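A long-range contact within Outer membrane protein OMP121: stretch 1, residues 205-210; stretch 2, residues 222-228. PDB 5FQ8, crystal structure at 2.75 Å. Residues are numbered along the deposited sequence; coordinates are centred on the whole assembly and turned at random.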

# COMPACT_ATOMS: atom_id res chain seq x y z
N ASN B 205 -35.61 -16.48 26.48
CA ASN B 205 -35.93 -17.76 25.88
C ASN B 205 -34.67 -18.51 25.49
O ASN B 205 -33.60 -17.91 25.31
N HIS B 206 -34.78 -19.82 25.38
CA HIS B 206 -33.62 -20.63 25.04
C HIS B 206 -33.23 -20.44 23.58
O HIS B 206 -34.09 -20.28 22.70
N THR B 207 -31.94 -20.49 23.32
CA THR B 207 -31.40 -20.39 21.98
C THR B 207 -30.24 -21.35 21.86
O THR B 207 -29.67 -21.79 22.86
N GLU B 208 -29.91 -21.71 20.63
CA GLU B 208 -28.81 -22.62 20.36
C GLU B 208 -27.60 -21.91 19.81
O GLU B 208 -26.61 -22.56 19.48
N LEU B 209 -27.62 -20.59 19.74
CA LEU B 209 -26.62 -19.88 18.96
C LEU B 209 -26.26 -18.50 19.50
O LEU B 209 -25.62 -17.74 18.77
N GLU B 210 -26.61 -18.13 20.72
CA GLU B 210 -26.43 -16.75 21.12
C GLU B 210 -25.01 -16.47 21.59
O GLU B 210 -24.28 -17.37 22.01
N MET B 222 -30.68 -31.64 29.47
CA MET B 222 -29.87 -31.69 28.27
C MET B 222 -30.55 -30.89 27.17
O MET B 222 -31.69 -31.18 26.79
N GLN B 223 -29.87 -29.86 26.70
CA GLN B 223 -30.35 -29.04 25.60
C GLN B 223 -29.31 -29.04 24.49
O GLN B 223 -28.18 -29.52 24.64
N LEU B 224 -29.70 -28.50 23.35
CA LEU B 224 -28.78 -28.39 22.24
C LEU B 224 -27.99 -27.09 22.36
O LEU B 224 -28.28 -26.24 23.20
N TRP B 225 -26.97 -26.97 21.53
CA TRP B 225 -26.29 -25.70 21.40
C TRP B 225 -25.45 -25.73 20.13
O TRP B 225 -25.17 -26.79 19.57
N GLY B 226 -25.07 -24.54 19.67
CA GLY B 226 -24.15 -24.43 18.57
C GLY B 226 -24.80 -24.72 17.24
O GLY B 226 -25.99 -25.00 17.13
N ASN B 227 -23.99 -24.63 16.20
CA ASN B 227 -24.48 -24.85 14.85
C ASN B 227 -24.67 -26.33 14.59
O ASN B 227 -24.47 -27.18 15.46
N VAL B 228 -25.09 -26.64 13.37
CA VAL B 228 -25.34 -28.01 12.95
C VAL B 228 -24.35 -28.34 11.86
O VAL B 228 -24.25 -27.60 10.87

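Side-chain packing between residues 205-210 and 222-228 of OMP121, two segments running in roughly the same direction (24° apart) and burying 341 Å² between them. Asn 205 (chi1 m) opens stretch 1 out of reach of the other segment; its ND2 is hydrogen-bonded elsewhere in the structure. His 206, buried and with chi1 t, points toward stretch 2. Its NE2 lies 3.5 Å from Gln 223 CB and 3.7 Å from Leu 224 O, the carbonyl sitting at the ring edge, near the ring plane. Gln 223 (chi1 m, chi2 m) points back toward stretch 1, so its aliphatic base meets the imidazole, while its NE2 is hydrogen-bonded to a residue just outside the stretches. Thr 207 (chi1 m) points away and leaves the contact to its neighbours. Glu 208 starts sideways; chi1 m and chi2 t extend its chain beside Leu 224 (chi1 m, chi2 t), with Glu 208 OE2 3.8 Å from Leu 224 CD1, a contact between carboxylate and methyl. Glu 208 OE1 is hydrogen-bonded elsewhere in the structure. The cross-stretch hydrogen bond is made by backbone: Gly 226 N donates to Glu 208 O at 2.5 Å, but the N-H...O angle of 129° makes it weak. Here the chain turns a corner at Gly 226, whose positive phi favours glycine; a CB would be crowded by the indole of Trp 225. That tryptophan (chi1 p) points away from stretch 1. Leu 209 also leaves sideways, but its end comes nearer: with chi1 between wells at -102° and chi2 p, Leu 209 CD1 reaches 3.3 Å from Gly 226 O and Leu 209 CD2 3.8 Å from Asn 227 OD1. Asn 227 starts away, yet its amide end swings back to this methyl. Glu 210 (chi1 m, chi2 m) is buried but out of reach.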

# COMPACT_ATOMS: atom_id res chain seq x y z
CB ASN B 205 -36.83 -17.56 24.65
CG ASN B 205 -38.07 -16.76 24.95
OD1 ASN B 205 -38.51 -16.68 26.07
ND2 ASN B 205 -38.63 -16.16 23.94
CB HIS B 206 -33.90 -22.10 25.30
CG HIS B 206 -32.72 -22.99 25.09
ND1 HIS B 206 -31.48 -22.73 25.64
CD2 HIS B 206 -32.59 -24.14 24.41
CE1 HIS B 206 -30.64 -23.69 25.30
NE2 HIS B 206 -31.29 -24.56 24.55
CB THR B 207 -30.97 -18.97 21.65
OG1 THR B 207 -32.01 -18.07 22.04
CG2 THR B 207 -30.73 -18.81 20.18
CB GLU B 208 -29.28 -23.71 19.39
CG GLU B 208 -30.52 -24.42 19.89
CD GLU B 208 -31.09 -25.39 18.90
OE1 GLU B 208 -30.46 -25.62 17.86
OE2 GLU B 208 -32.18 -25.92 19.17
CB LEU B 209 -27.12 -19.74 17.51
CG LEU B 209 -26.63 -20.61 16.35
CD1 LEU B 209 -27.12 -22.03 16.43
CD2 LEU B 209 -27.08 -19.99 15.07
CB GLU B 210 -27.36 -16.36 22.26
CG GLU B 210 -28.81 -16.44 21.95
CD GLU B 210 -29.26 -15.46 20.93
OE1 GLU B 210 -28.83 -14.30 20.97
OE2 GLU B 210 -30.04 -15.87 20.06
CB MET B 222 -29.62 -33.14 27.86
CG MET B 222 -28.74 -33.89 28.83
SD MET B 222 -27.37 -34.72 28.04
CE MET B 222 -26.30 -35.03 29.41
CB GLN B 223 -30.65 -27.62 26.07
CG GLN B 223 -31.57 -27.56 27.26
CD GLN B 223 -33.02 -27.77 26.91
OE1 GLN B 223 -33.45 -27.47 25.80
NE2 GLN B 223 -33.79 -28.29 27.84
CB LEU B 224 -29.54 -28.45 20.93
CG LEU B 224 -30.30 -29.74 20.71
CD1 LEU B 224 -31.23 -29.63 19.53
CD2 LEU B 224 -29.29 -30.82 20.48
CB TRP B 225 -25.43 -25.39 22.63
CG TRP B 225 -24.24 -26.25 22.79
CD1 TRP B 225 -24.20 -27.53 23.23
CD2 TRP B 225 -22.91 -25.88 22.51
NE1 TRP B 225 -22.92 -27.99 23.23
CE2 TRP B 225 -22.10 -26.99 22.79
CE3 TRP B 225 -22.31 -24.72 22.03
CZ2 TRP B 225 -20.73 -26.97 22.61
CZ3 TRP B 225 -20.95 -24.70 21.86
CH2 TRP B 225 -20.18 -25.81 22.15
CB ASN B 227 -23.54 -24.24 13.84
CG ASN B 227 -23.89 -22.83 13.51
OD1 ASN B 227 -25.03 -22.53 13.20
ND2 ASN B 227 -22.91 -21.95 13.58
CB VAL B 228 -26.78 -28.21 12.46
CG1 VAL B 228 -27.02 -29.66 12.16
CG2 VAL B 228 -27.76 -27.73 13.50